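Local coordinates for protein transcriptional regulator, GntR family (Ralstonia eutropha, PDB 3IHU) that probably binds DNA and regulates transcription, pairing a winged helix-turn-helix domain of the GntR family with an all-helical FCD domain, at residues A64-V69 against L160-H165; I68-R73 against V78-S83; T98-R103 against R155-L160; G28-T33 against I168-H173. All blocks are in the same frame, centred on the assembly; numbering follows the deposited sequence.

Contact 1 (A64-V69 against L160-H165); sequences AAEGIV and LFPTIH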
loop_
_atom_site.group_PDB
_atom_site.type_symbol
_atom_site.label_atom_id
_atom_site.label_comp_id
_atom_site.label_asym_id
_atom_site.label_seq_id
_atom_site.Cartn_x
_atom_site.Cartn_y
_atom_site.Cartn_z
ATOM N N ALA A 64 -11.284 -9.748 -4.939
ATOM C CA ALA A 64 -10.940 -11.143 -5.178
ATOM C C ALA A 64 -9.862 -11.181 -6.270
ATOM O O ALA A 64 -8.851 -11.860 -6.102
ATOM C CB ALA A 64 -12.123 -11.967 -5.547
ATOM N N ALA A 65 -10.027 -10.404 -7.336
ATOM C CA ALA A 65 -8.997 -10.380 -8.387
ATOM C C ALA A 65 -7.609 -10.069 -7.834
ATOM O O ALA A 65 -6.638 -10.688 -8.272
ATOM C CB ALA A 65 -9.362 -9.413 -9.520
ATOM N N GLU A 66 -7.520 -9.144 -6.862
ATOM C CA GLU A 66 -6.258 -8.680 -6.276
ATOM C C GLU A 66 -5.751 -9.528 -5.116
ATOM O O GLU A 66 -4.739 -9.199 -4.499
ATOM C CB GLU A 66 -6.419 -7.243 -5.741
ATOM C CG GLU A 66 -6.732 -6.233 -6.801
ATOM C CD GLU A 66 -5.522 -5.789 -7.555
ATOM O OE1 GLU A 66 -4.426 -6.289 -7.236
ATOM O OE2 GLU A 66 -5.669 -4.937 -8.461
ATOM N N GLY A 67 -6.477 -10.571 -4.783
ATOM C CA GLY A 67 -6.079 -11.479 -3.702
ATOM C C GLY A 67 -6.429 -11.068 -2.272
ATOM O O GLY A 67 -5.889 -11.638 -1.335
ATOM N N ILE A 68 -7.333 -10.088 -2.122
ATOM C CA ILE A 68 -7.687 -9.490 -0.812
ATOM C C ILE A 68 -8.830 -10.249 -0.149
ATOM O O ILE A 68 -8.796 -10.499 1.068
ATOM C CB ILE A 68 -8.120 -8.040 -0.979
ATOM C CG1 ILE A 68 -7.056 -7.199 -1.705
ATOM C CG2 ILE A 68 -8.469 -7.419 0.364
ATOM C CD1 ILE A 68 -5.681 -7.270 -1.142
ATOM N N VAL A 69 -9.830 -10.668 -0.931
ATOM C CA VAL A 69 -10.918 -11.450 -0.375
ATOM C C VAL A 69 -11.148 -12.762 -1.119
ATOM O O VAL A 69 -10.806 -12.904 -2.283
ATOM C CB VAL A 69 -12.232 -10.665 -0.428
ATOM C CG1 VAL A 69 -12.074 -9.293 0.280
ATOM C CG2 VAL A 69 -12.712 -10.484 -1.900
ATOM N N LEU A 160 -0.546 -2.260 -11.774
ATOM C CA LEU A 160 -0.175 -3.130 -10.640
ATOM C C LEU A 160 -0.169 -2.437 -9.245
ATOM O O LEU A 160 0.156 -3.063 -8.238
ATOM C CB LEU A 160 1.277 -3.603 -10.818
ATOM C CG LEU A 160 1.858 -4.643 -11.761
ATOM C CD1 LEU A 160 1.588 -4.456 -13.347
ATOM C CD2 LEU A 160 3.321 -4.649 -11.406
ATOM N N PHE A 161 -0.473 -1.141 -9.192
ATOM C CA PHE A 161 -0.151 -0.284 -8.023
ATOM C C PHE A 161 -0.625 -0.845 -6.673
ATOM O O PHE A 161 0.151 -0.921 -5.728
ATOM C CB PHE A 161 -0.724 1.131 -8.275
ATOM C CG PHE A 161 -0.290 2.182 -7.273
ATOM C CD1 PHE A 161 1.064 2.465 -7.077
ATOM C CD2 PHE A 161 -1.235 2.918 -6.585
ATOM C CE1 PHE A 161 1.472 3.444 -6.169
ATOM C CE2 PHE A 161 -0.857 3.894 -5.689
ATOM C CZ PHE A 161 0.520 4.149 -5.467
ATOM N N PRO A 162 -1.891 -1.309 -6.596
ATOM C CA PRO A 162 -2.385 -1.956 -5.346
ATOM C C PRO A 162 -1.514 -3.056 -4.740
ATOM O O PRO A 162 -1.420 -3.165 -3.518
ATOM C CB PRO A 162 -3.749 -2.507 -5.760
ATOM C CG PRO A 162 -4.206 -1.611 -6.889
ATOM C CD PRO A 162 -2.972 -1.125 -7.594
ATOM N N THR A 163 -0.852 -3.878 -5.541
ATOM C CA THR A 163 0.036 -4.882 -4.962
ATOM C C THR A 163 1.125 -4.267 -4.079
ATOM O O THR A 163 1.497 -4.830 -3.043
ATOM C CB THR A 163 0.756 -5.700 -6.038
ATOM O OG1 THR A 163 -0.226 -6.356 -6.859
ATOM C CG2 THR A 163 1.692 -6.771 -5.364
ATOM N N ILE A 164 1.632 -3.113 -4.508
ATOM C CA ILE A 164 2.763 -2.464 -3.846
ATOM C C ILE A 164 2.474 -2.187 -2.387
ATOM O O ILE A 164 3.369 -2.217 -1.553
ATOM C CB ILE A 164 3.127 -1.160 -4.609
ATOM C CG1 ILE A 164 4.001 -1.479 -5.803
ATOM C CG2 ILE A 164 3.854 -0.208 -3.733
ATOM C CD1 ILE A 164 3.994 -0.415 -6.853
ATOM N N HIS A 165 1.215 -1.954 -2.072
ATOM C CA HIS A 165 0.805 -1.497 -0.735
ATOM C C HIS A 165 0.773 -2.605 0.329
ATOM O O HIS A 165 0.884 -2.312 1.528
ATOM C CB HIS A 165 -0.591 -0.839 -0.835
ATOM C CG HIS A 165 -0.615 0.387 -1.684
ATOM N ND1 HIS A 165 0.174 1.483 -1.421
ATOM C CD2 HIS A 165 -1.340 0.702 -2.786
ATOM C CE1 HIS A 165 -0.068 2.429 -2.312
ATOM N NE2 HIS A 165 -0.974 1.973 -3.160
#
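The carboxylate of E66 meets the ring of P162 and, more loosely, the hydroxyl of T163, and these three residues carry the whole contact. OE2 of E66 lies 4.0 Å from CG of P162 and 4.1 Å from CB of the same ring, while OE1 of E66 stands 4.2 Å from OG1 of T163, too far for a hydrogen bond. The glutamate thus ends against CB and CG of the pyrrolidine, its chain slanting across the ring. CG of E66 is anti to the carbonyl carbon (chi1 -63°) and the chain bends at chi2 (-80°), which sends the carboxylate from the end of helix 53-65 toward helix 155-165. One shell out, E66 is placed by the way its helix stops: G67 leaves helical angles with positive phi (83°), and its N bonds to O of A64 at 3.0 Å as part of a Schellman motif. The proline in turn sits at a kink: P162 has no N-H to give, and N of T163 bonds to O of L160, three residues back. F22 of helix 17-31 also packs on E66, and V93 of helix 84-105 on T163. The contact joins the GntR-type winged-helix domain, which probably binds DNA, to the FCD domain at the surface. With only 86 Å² buried, its chemistry is that of an acidic group resting on aliphatic carbon, a van der Waals touch and not a polar bond.

Contact 2 (I68-R73 against V78-S83); sequences IVDLQR and VIRRLS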
loop_
_atom_site.group_PDB
_atom_site.type_symbol
_atom_site.label_atom_id
_atom_site.label_comp_id
_atom_site.label_asym_id
_atom_site.label_seq_id
_atom_site.Cartn_x
_atom_site.Cartn_y
_atom_site.Cartn_z
ATOM N N ILE A 68 -7.333 -10.088 -2.122
ATOM C CA ILE A 68 -7.687 -9.490 -0.812
ATOM C C ILE A 68 -8.830 -10.249 -0.149
ATOM O O ILE A 68 -8.796 -10.499 1.068
ATOM C CB ILE A 68 -8.120 -8.040 -0.979
ATOM C CG1 ILE A 68 -7.056 -7.199 -1.705
ATOM C CG2 ILE A 68 -8.469 -7.419 0.364
ATOM C CD1 ILE A 68 -5.681 -7.270 -1.142
ATOM N N VAL A 69 -9.830 -10.668 -0.931
ATOM C CA VAL A 69 -10.918 -11.450 -0.375
ATOM C C VAL A 69 -11.148 -12.762 -1.119
ATOM O O VAL A 69 -10.806 -12.904 -2.283
ATOM C CB VAL A 69 -12.232 -10.665 -0.428
ATOM C CG1 VAL A 69 -12.074 -9.293 0.280
ATOM C CG2 VAL A 69 -12.712 -10.484 -1.900
ATOM N N ASP A 70 -11.756 -13.708 -0.436
ATOM C CA ASP A 70 -12.361 -14.848 -1.107
ATOM C C ASP A 70 -13.878 -14.652 -1.081
ATOM O O ASP A 70 -14.474 -14.560 -0.010
ATOM C CB ASP A 70 -12.046 -16.165 -0.397
ATOM C CG ASP A 70 -10.596 -16.525 -0.471
ATOM O OD1 ASP A 70 -9.901 -16.072 -1.418
ATOM O OD2 ASP A 70 -10.165 -17.264 0.444
ATOM N N LEU A 71 -14.469 -14.653 -2.274
ATOM C CA LEU A 71 -15.909 -14.637 -2.444
ATOM C C LEU A 71 -16.566 -15.868 -1.820
ATOM O O LEU A 71 -16.010 -16.959 -1.854
ATOM C CB LEU A 71 -16.267 -14.531 -3.936
ATOM C CG LEU A 71 -15.750 -13.299 -4.698
ATOM C CD1 LEU A 71 -16.456 -13.170 -6.060
ATOM C CD2 LEU A 71 -15.915 -12.026 -3.877
ATOM N N GLN A 72 -17.741 -15.667 -1.237
ATOM C CA GLN A 72 -18.502 -16.742 -0.588
ATOM C C GLN A 72 -19.876 -16.809 -1.235
ATOM O O GLN A 72 -20.178 -16.048 -2.151
ATOM C CB GLN A 72 -18.695 -16.450 0.915
ATOM C CG GLN A 72 -17.407 -16.105 1.693
ATOM C CD GLN A 72 -16.498 -17.314 1.890
ATOM O OE1 GLN A 72 -16.523 -17.976 2.942
ATOM N NE2 GLN A 72 -15.697 -17.617 0.871
ATOM N N ARG A 73 -20.718 -17.700 -0.729
ATOM C CA ARG A 73 -22.117 -17.782 -1.173
ATOM C C ARG A 73 -22.946 -16.628 -0.579
ATOM O O ARG A 73 -22.541 -15.955 0.391
ATOM C CB ARG A 73 -22.727 -19.140 -0.769
ATOM N N VAL A 78 -14.821 -13.069 2.453
ATOM C CA VAL A 78 -14.017 -13.146 3.669
ATOM C C VAL A 78 -12.698 -12.497 3.313
ATOM O O VAL A 78 -12.151 -12.737 2.266
ATOM C CB VAL A 78 -13.902 -14.636 4.237
ATOM C CG1 VAL A 78 -12.984 -14.715 5.442
ATOM C CG2 VAL A 78 -15.251 -15.102 4.676
ATOM N N ILE A 79 -12.216 -11.589 4.145
ATOM C CA ILE A 79 -10.924 -11.030 3.901
ATOM C C ILE A 79 -9.881 -12.163 4.138
ATOM O O ILE A 79 -9.961 -12.911 5.110
ATOM C CB ILE A 79 -10.655 -9.754 4.784
ATOM C CG1 ILE A 79 -11.742 -8.706 4.516
ATOM C CG2 ILE A 79 -9.256 -9.192 4.531
ATOM C CD1 ILE A 79 -11.517 -7.347 5.243
ATOM N N ARG A 80 -8.949 -12.292 3.229
ATOM C CA ARG A 80 -7.950 -13.376 3.321
ATOM C C ARG A 80 -6.979 -13.157 4.498
ATOM O O ARG A 80 -6.746 -12.026 4.915
ATOM C CB ARG A 80 -7.178 -13.494 1.996
ATOM C CG ARG A 80 -8.054 -14.093 0.886
ATOM C CD ARG A 80 -7.242 -14.464 -0.389
ATOM N NE ARG A 80 -6.346 -15.579 -0.129
ATOM C CZ ARG A 80 -5.042 -15.579 -0.380
ATOM N NH1 ARG A 80 -4.452 -14.527 -0.960
ATOM N NH2 ARG A 80 -4.322 -16.651 -0.081
ATOM N N ARG A 81 -6.470 -14.254 5.042
ATOM C CA ARG A 81 -5.264 -14.264 5.861
ATOM C C ARG A 81 -4.263 -15.061 5.102
ATOM O O ARG A 81 -4.626 -16.085 4.554
ATOM C CB ARG A 81 -5.472 -15.032 7.170
ATOM C CG ARG A 81 -6.308 -14.373 8.210
ATOM C CD ARG A 81 -6.133 -15.179 9.538
ATOM N NE ARG A 81 -6.944 -14.621 10.634
ATOM C CZ ARG A 81 -8.174 -15.019 10.962
ATOM N NH1 ARG A 81 -8.780 -15.999 10.305
ATOM N NH2 ARG A 81 -8.813 -14.439 11.967
ATOM N N LEU A 82 -2.998 -14.673 5.138
ATOM C CA LEU A 82 -1.962 -15.360 4.404
ATOM C C LEU A 82 -1.162 -16.279 5.296
ATOM O O LEU A 82 -0.826 -15.954 6.412
ATOM C CB LEU A 82 -1.014 -14.330 3.761
ATOM C CG LEU A 82 -1.716 -13.247 2.895
ATOM C CD1 LEU A 82 -0.706 -12.315 2.227
ATOM C CD2 LEU A 82 -2.572 -13.867 1.836
ATOM N N SER A 83 -0.762 -17.414 4.746
ATOM C CA SER A 83 0.276 -18.187 5.361
ATOM C C SER A 83 1.609 -17.453 5.287
ATOM O O SER A 83 1.789 -16.512 4.533
ATOM C CB SER A 83 0.394 -19.533 4.659
ATOM O OG SER A 83 0.896 -19.353 3.345
HETATM O O HOH W 1 -7.769 -17.770 1.334
#
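V69 faces I79 as a non-hydrogen-bonded antiparallel pair, their CA atoms 4.3 Å apart, and D70 follows opposite V78 as a hydrogen-bonded pair. This is the beta hairpin that forms the wing of the GntR-type winged helix-turn-helix. N of D70 gives a bond to O of V78, N of V78 returns one to O of D70, and N of R80 adds a further bond, just beyond the paired strands, to O of I68 at 2.8 Å (178°). On one face V69 and I79 turn inward: CG1 of V69 approaches CG1 of I79 at 4.3 Å, with L63 and I168 closing round them. On the face of D70 and V78, CG2 of V78, anti to its carbonyl carbon, meets OE1 of Q72 at 3.6 Å, and NE2 of Q72 folds back onto O of L71 from above the carbonyl plane. D70 lies across the R80 chain, its OD1 3.3 Å from CD of R80, and the salt bridge from OD1 of D70 to NE of R80 is long, 3.8 Å. A water also bridges the pair, donating to OD2 of D70 and accepting from NE of R80 at 3.0 Å, in plane at the guanidinium edge.

Contact 3 (T98-R103 against R155-L160); sequences TGLLAR and RELRRL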
loop_
_atom_site.group_PDB
_atom_site.type_symbol
_atom_site.label_atom_id
_atom_site.label_comp_id
_atom_site.label_asym_id
_atom_site.label_seq_id
_atom_site.Cartn_x
_atom_site.Cartn_y
_atom_site.Cartn_z
ATOM N N THR A 98 8.387 -2.282 -5.843
ATOM C CA THR A 98 8.670 -1.034 -5.101
ATOM C C THR A 98 9.973 -0.488 -5.546
ATOM O O THR A 98 10.165 0.707 -5.659
ATOM C CB THR A 98 8.686 -1.225 -3.580
ATOM O OG1 THR A 98 7.452 -1.819 -3.156
ATOM C CG2 THR A 98 8.894 0.145 -2.845
ATOM N N GLY A 99 10.923 -1.379 -5.748
ATOM C CA GLY A 99 12.130 -1.030 -6.423
ATOM C C GLY A 99 11.904 -0.332 -7.740
ATOM O O GLY A 99 12.487 0.712 -7.989
ATOM N N LEU A 100 11.091 -0.919 -8.615
ATOM C CA LEU A 100 10.778 -0.285 -9.857
ATOM C C LEU A 100 9.999 1.021 -9.705
ATOM O O LEU A 100 10.163 1.901 -10.503
ATOM C CB LEU A 100 10.039 -1.223 -10.783
ATOM C CG LEU A 100 9.780 -0.823 -12.199
ATOM C CD1 LEU A 100 11.015 -0.276 -12.845
ATOM C CD2 LEU A 100 9.196 -2.125 -12.975
ATOM N N LEU A 101 9.105 1.130 -8.731
ATOM C CA LEU A 101 8.412 2.391 -8.498
ATOM C C LEU A 101 9.412 3.566 -8.260
ATOM O O LEU A 101 9.268 4.654 -8.846
ATOM C CB LEU A 101 7.507 2.248 -7.302
ATOM C CG LEU A 101 6.632 3.441 -6.899
ATOM C CD1 LEU A 101 5.511 3.684 -7.898
ATOM C CD2 LEU A 101 6.193 3.289 -5.432
ATOM N N ALA A 102 10.359 3.341 -7.346
ATOM C CA ALA A 102 11.412 4.313 -6.998
ATOM C C ALA A 102 12.272 4.565 -8.214
ATOM O O ALA A 102 12.577 5.701 -8.551
ATOM C CB ALA A 102 12.279 3.777 -5.840
ATOM N N ARG A 103 12.714 3.487 -8.869
ATOM C CA ARG A 103 13.503 3.627 -10.076
ATOM C C ARG A 103 12.858 4.494 -11.112
ATOM O O ARG A 103 13.477 5.441 -11.625
ATOM C CB ARG A 103 13.815 2.271 -10.686
ATOM C CG ARG A 103 14.705 2.331 -11.947
ATOM C CD ARG A 103 14.824 0.955 -12.640
ATOM N NE ARG A 103 15.841 1.111 -13.660
ATOM C CZ ARG A 103 17.151 1.000 -13.470
ATOM N NH1 ARG A 103 17.663 0.583 -12.331
ATOM N NH2 ARG A 103 17.956 1.281 -14.463
ATOM N N ARG A 155 2.704 3.355 -17.011
ATOM C CA ARG A 155 1.347 2.806 -17.126
ATOM C C ARG A 155 1.255 1.371 -16.551
ATOM O O ARG A 155 0.263 1.031 -15.918
ATOM C CB ARG A 155 0.855 2.890 -18.576
ATOM C CG ARG A 155 -0.499 2.248 -18.842
ATOM C CD ARG A 155 -0.966 2.497 -20.259
ATOM N NE ARG A 155 -1.750 1.364 -20.753
ATOM N N GLU A 156 2.293 0.549 -16.733
ATOM C CA GLU A 156 2.268 -0.816 -16.174
ATOM C C GLU A 156 2.300 -0.859 -14.649
ATOM O O GLU A 156 1.651 -1.698 -14.045
ATOM C CB GLU A 156 3.386 -1.692 -16.758
ATOM C CG GLU A 156 3.259 -1.916 -18.241
ATOM C CD GLU A 156 1.832 -2.191 -18.651
ATOM O OE1 GLU A 156 1.266 -3.221 -18.195
ATOM O OE2 GLU A 156 1.278 -1.326 -19.382
ATOM N N LEU A 157 3.028 0.059 -14.020
ATOM C CA LEU A 157 2.996 0.177 -12.579
ATOM C C LEU A 157 1.666 0.684 -12.090
ATOM O O LEU A 157 1.199 0.240 -11.026
ATOM C CB LEU A 157 4.091 1.127 -12.080
ATOM C CG LEU A 157 5.502 0.595 -12.238
ATOM C CD1 LEU A 157 6.467 1.653 -11.643
ATOM C CD2 LEU A 157 5.683 -0.706 -11.497
ATOM N N ARG A 158 1.049 1.598 -12.839
ATOM C CA ARG A 158 -0.270 2.132 -12.462
ATOM C C ARG A 158 -1.265 1.009 -12.337
ATOM O O ARG A 158 -2.055 0.963 -11.398
ATOM C CB ARG A 158 -0.815 3.126 -13.474
ATOM C CG ARG A 158 -0.044 4.371 -13.608
ATOM C CD ARG A 158 -0.767 5.335 -14.573
ATOM N NE ARG A 158 -0.041 6.600 -14.663
ATOM C CZ ARG A 158 -0.041 7.541 -13.713
ATOM N NH1 ARG A 158 -0.735 7.390 -12.584
ATOM N NH2 ARG A 158 0.664 8.645 -13.895
ATOM N N ARG A 159 -1.187 0.065 -13.259
ATOM C CA ARG A 159 -2.128 -1.057 -13.248
ATOM C C ARG A 159 -1.804 -2.099 -12.167
ATOM O O ARG A 159 -2.708 -2.691 -11.631
ATOM C CB ARG A 159 -2.315 -1.617 -14.680
ATOM C CG ARG A 159 -1.567 -2.885 -15.042
ATOM C CD ARG A 159 -1.826 -3.259 -16.539
ATOM N NE ARG A 159 -1.828 -4.704 -16.728
ATOM C CZ ARG A 159 -2.828 -5.508 -16.362
ATOM N N LEU A 160 -0.546 -2.260 -11.774
ATOM C CA LEU A 160 -0.175 -3.130 -10.640
ATOM C C LEU A 160 -0.169 -2.437 -9.245
ATOM O O LEU A 160 0.156 -3.063 -8.238
ATOM C CB LEU A 160 1.277 -3.603 -10.818
ATOM C CG LEU A 160 1.858 -4.643 -11.761
ATOM C CD1 LEU A 160 1.588 -4.456 -13.347
ATOM C CD2 LEU A 160 3.321 -4.649 -11.406
#
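L157 points its forked end into helix 84-105 and divides its two methyl groups between neighbouring residues there. CD1 of L157 reaches the backbone, 3.8 Å from CA of L101 and 3.9 Å from O of L100, so this branch lies against the helix surface itself. The other branch turns to the L100 side chain, with CD2 of L157 at 4.1 Å from CD2 of L100. These two leucines meet at a slant. Their first torsions differ: CG of L157 is anti to its carbonyl carbon (chi1 -69°), while CG of L100 is anti to the backbone nitrogen (chi1 -172°), an arrangement that brings CG of L100 near both methyl groups of L157. Helices 84-105 and 155-165 both belong to the all-helical FCD domain, and here the two segments meet through three leucines, with CA of L101 and CA of L157 7.1 Å apart. L101 adds a looser touch, its CD1 standing 4.4 Å from CD1 of L157, and also packs on Y145 and L148 of helix 134-152. L149 of that same helix also packs on L157, making a three-helix junction. At the start of helix 155-165, OD1 of N154 accepts a hydrogen bond from N of L157 and a weak one from N of E156.

Contact 4 (G28-T33 against I168-H173); sequences GLELGT and IVHAQH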
loop_
_atom_site.group_PDB
_atom_site.type_symbol
_atom_site.label_atom_id
_atom_site.label_comp_id
_atom_site.label_asym_id
_atom_site.label_seq_id
_atom_site.Cartn_x
_atom_site.Cartn_y
_atom_site.Cartn_z
ATOM N N GLY A 28 -9.021 0.680 4.792
ATOM C CA GLY A 28 -9.466 0.190 6.095
ATOM C C GLY A 28 -8.603 -0.929 6.663
ATOM O O GLY A 28 -8.366 -0.979 7.862
ATOM N N LEU A 29 -8.086 -1.811 5.816
ATOM C CA LEU A 29 -7.204 -2.884 6.293
ATOM C C LEU A 29 -5.933 -2.269 6.872
ATOM O O LEU A 29 -5.498 -2.633 7.941
ATOM C CB LEU A 29 -6.857 -3.886 5.171
ATOM C CG LEU A 29 -7.798 -5.086 5.067
ATOM C CD1 LEU A 29 -7.700 -5.725 3.635
ATOM C CD2 LEU A 29 -7.520 -6.080 6.197
ATOM N N GLU A 30 -5.399 -1.282 6.179
ATOM C CA GLU A 30 -4.228 -0.552 6.646
ATOM C C GLU A 30 -4.528 0.276 7.871
ATOM O O GLU A 30 -3.712 0.378 8.774
ATOM C CB GLU A 30 -3.707 0.382 5.537
ATOM C CG GLU A 30 -2.411 1.098 5.948
ATOM C CD GLU A 30 -1.710 1.811 4.806
ATOM O OE1 GLU A 30 -2.287 1.917 3.701
ATOM O OE2 GLU A 30 -0.582 2.293 5.053
ATOM N N LEU A 31 -5.701 0.890 7.893
ATOM C CA LEU A 31 -6.075 1.721 9.017
ATOM C C LEU A 31 -6.567 0.933 10.216
ATOM O O LEU A 31 -6.633 1.488 11.322
ATOM C CB LEU A 31 -7.137 2.730 8.601
ATOM C CG LEU A 31 -6.696 3.834 7.627
ATOM C CD1 LEU A 31 -7.849 4.811 7.310
ATOM C CD2 LEU A 31 -5.504 4.617 8.233
ATOM N N GLY A 32 -6.941 -0.332 10.017
ATOM C CA GLY A 32 -7.410 -1.152 11.127
ATOM C C GLY A 32 -8.913 -1.214 11.285
ATOM O O GLY A 32 -9.383 -1.796 12.239
ATOM N N THR A 33 -9.678 -0.636 10.369
ATOM C CA THR A 33 -11.145 -0.702 10.462
ATOM C C THR A 33 -11.749 -1.977 9.816
ATOM O O THR A 33 -12.896 -2.255 10.005
ATOM C CB THR A 33 -11.785 0.490 9.780
ATOM O OG1 THR A 33 -11.258 0.587 8.460
ATOM C CG2 THR A 33 -11.501 1.816 10.588
ATOM N N ILE A 168 -2.942 -6.710 3.245
ATOM C CA ILE A 168 -3.085 -7.844 4.154
ATOM C C ILE A 168 -1.856 -8.024 5.029
ATOM O O ILE A 168 -2.001 -8.133 6.237
ATOM C CB ILE A 168 -3.381 -9.205 3.479
ATOM C CG1 ILE A 168 -4.598 -9.112 2.592
ATOM C CG2 ILE A 168 -3.668 -10.280 4.574
ATOM C CD1 ILE A 168 -5.835 -8.975 3.379
ATOM N N VAL A 169 -0.674 -8.038 4.431
ATOM C CA VAL A 169 0.597 -8.116 5.161
ATOM C C VAL A 169 0.687 -7.000 6.226
ATOM O O VAL A 169 0.987 -7.246 7.395
ATOM C CB VAL A 169 1.809 -8.032 4.183
ATOM C CG1 VAL A 169 3.138 -8.051 4.947
ATOM C CG2 VAL A 169 1.770 -9.163 3.196
ATOM N N HIS A 170 0.375 -5.782 5.825
ATOM C CA HIS A 170 0.356 -4.643 6.774
ATOM C C HIS A 170 -0.454 -5.009 7.986
ATOM O O HIS A 170 0.022 -4.898 9.092
ATOM C CB HIS A 170 -0.231 -3.401 6.115
ATOM C CG HIS A 170 -0.042 -2.145 6.906
ATOM N ND1 HIS A 170 -0.741 -1.882 8.074
ATOM C CD2 HIS A 170 0.760 -1.077 6.693
ATOM C CE1 HIS A 170 -0.366 -0.708 8.553
ATOM N NE2 HIS A 170 0.556 -0.206 7.743
ATOM N N ALA A 171 -1.682 -5.479 7.771
ATOM C CA ALA A 171 -2.600 -5.784 8.870
ATOM C C ALA A 171 -2.186 -6.993 9.666
ATOM O O ALA A 171 -1.996 -6.939 10.872
ATOM C CB ALA A 171 -4.048 -5.967 8.295
ATOM N N GLN A 172 -2.011 -8.123 8.991
ATOM C CA GLN A 172 -1.752 -9.375 9.671
ATOM C C GLN A 172 -0.396 -9.357 10.341
ATOM O O GLN A 172 -0.212 -10.020 11.321
ATOM C CB GLN A 172 -1.796 -10.512 8.631
ATOM C CG GLN A 172 -1.688 -11.902 9.145
ATOM C CD GLN A 172 -1.768 -12.912 8.016
ATOM O OE1 GLN A 172 -2.242 -12.610 6.918
ATOM N NE2 GLN A 172 -1.333 -14.115 8.293
ATOM N N HIS A 173 0.579 -8.624 9.801
ATOM C CA HIS A 173 1.912 -8.628 10.401
ATOM C C HIS A 173 2.253 -7.347 11.153
ATOM O O HIS A 173 3.433 -7.115 11.477
ATOM C CB HIS A 173 2.962 -9.024 9.381
ATOM C CG HIS A 173 2.822 -10.439 8.956
ATOM N ND1 HIS A 173 3.313 -11.488 9.702
ATOM C CD2 HIS A 173 2.189 -10.990 7.900
ATOM C CE1 HIS A 173 3.000 -12.625 9.108
ATOM N NE2 HIS A 173 2.297 -12.353 8.025
HETATM O O HOH W 2 1.026 2.898 6.927
#
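E30 runs out from helix 17-31 across the imidazole of H170. CB carries the chain off the helix, and the touching starts at CG, which is anti to the backbone N (chi1 -176°), a torsion that lays it over the ring: CG of E30 stands 3.7 Å above the centroid of H170, only 11° off the normal, a CH-pi contact. The chain runs on extended from CG to CD, and OE2 of E30 passes 3.8 Å from NE2 of H170, the carboxylate plane turned 58° from the ring. A water links this end, donating to OE2 of E30 at 2.5 Å and lying 3.2 Å from NE2 of H170. The tip finds its main partners on helix 134-152, where OE1 pairs with R142 and OE2 with R141; these arginines would probably keep the buried glutamate ionised. The imidazole also approaches the backbone, CE1 of H170 being 3.5 Å from O of E30. On the neighbouring part of the interface the contact is apolar. CD1 of L29 meets CD1 of I168 at 3.8 Å and its CD2 meets CB of A171, which also rests on O of L29 at 3.7 Å. The contact sets helix 17-31 of the winged-helix domain against helix 167-172 of the FCD domain, with I79 of strand 77-79 touching both L29 and I168, and helix 134-152 receiving the carboxylate.

In the fold
Contacts 1, 2 and 4 form a connected patch around the domain junction, a worked example of polar and apolar contacts sharing one interface, whereas contact 3 lies within the FCD domain. Contacts 1 and 2 share I68 and V69, and O of G67 probably accepts a hydrogen bond from NH1 of R80 at 3.2 Å. I68 reaches contact 4 as well, its CG2 3.8 Å from CD1 of L29. The segment after the wing meets contact 4 through a probable hydrogen bond from NE2 of Q172 to O of L82 at 2.7 Å. Contact 3 shares L160 and helix 155-165 with contact 1, but its centre is about 22 Å from that of contact 4 and about 25 Å from contact 2's.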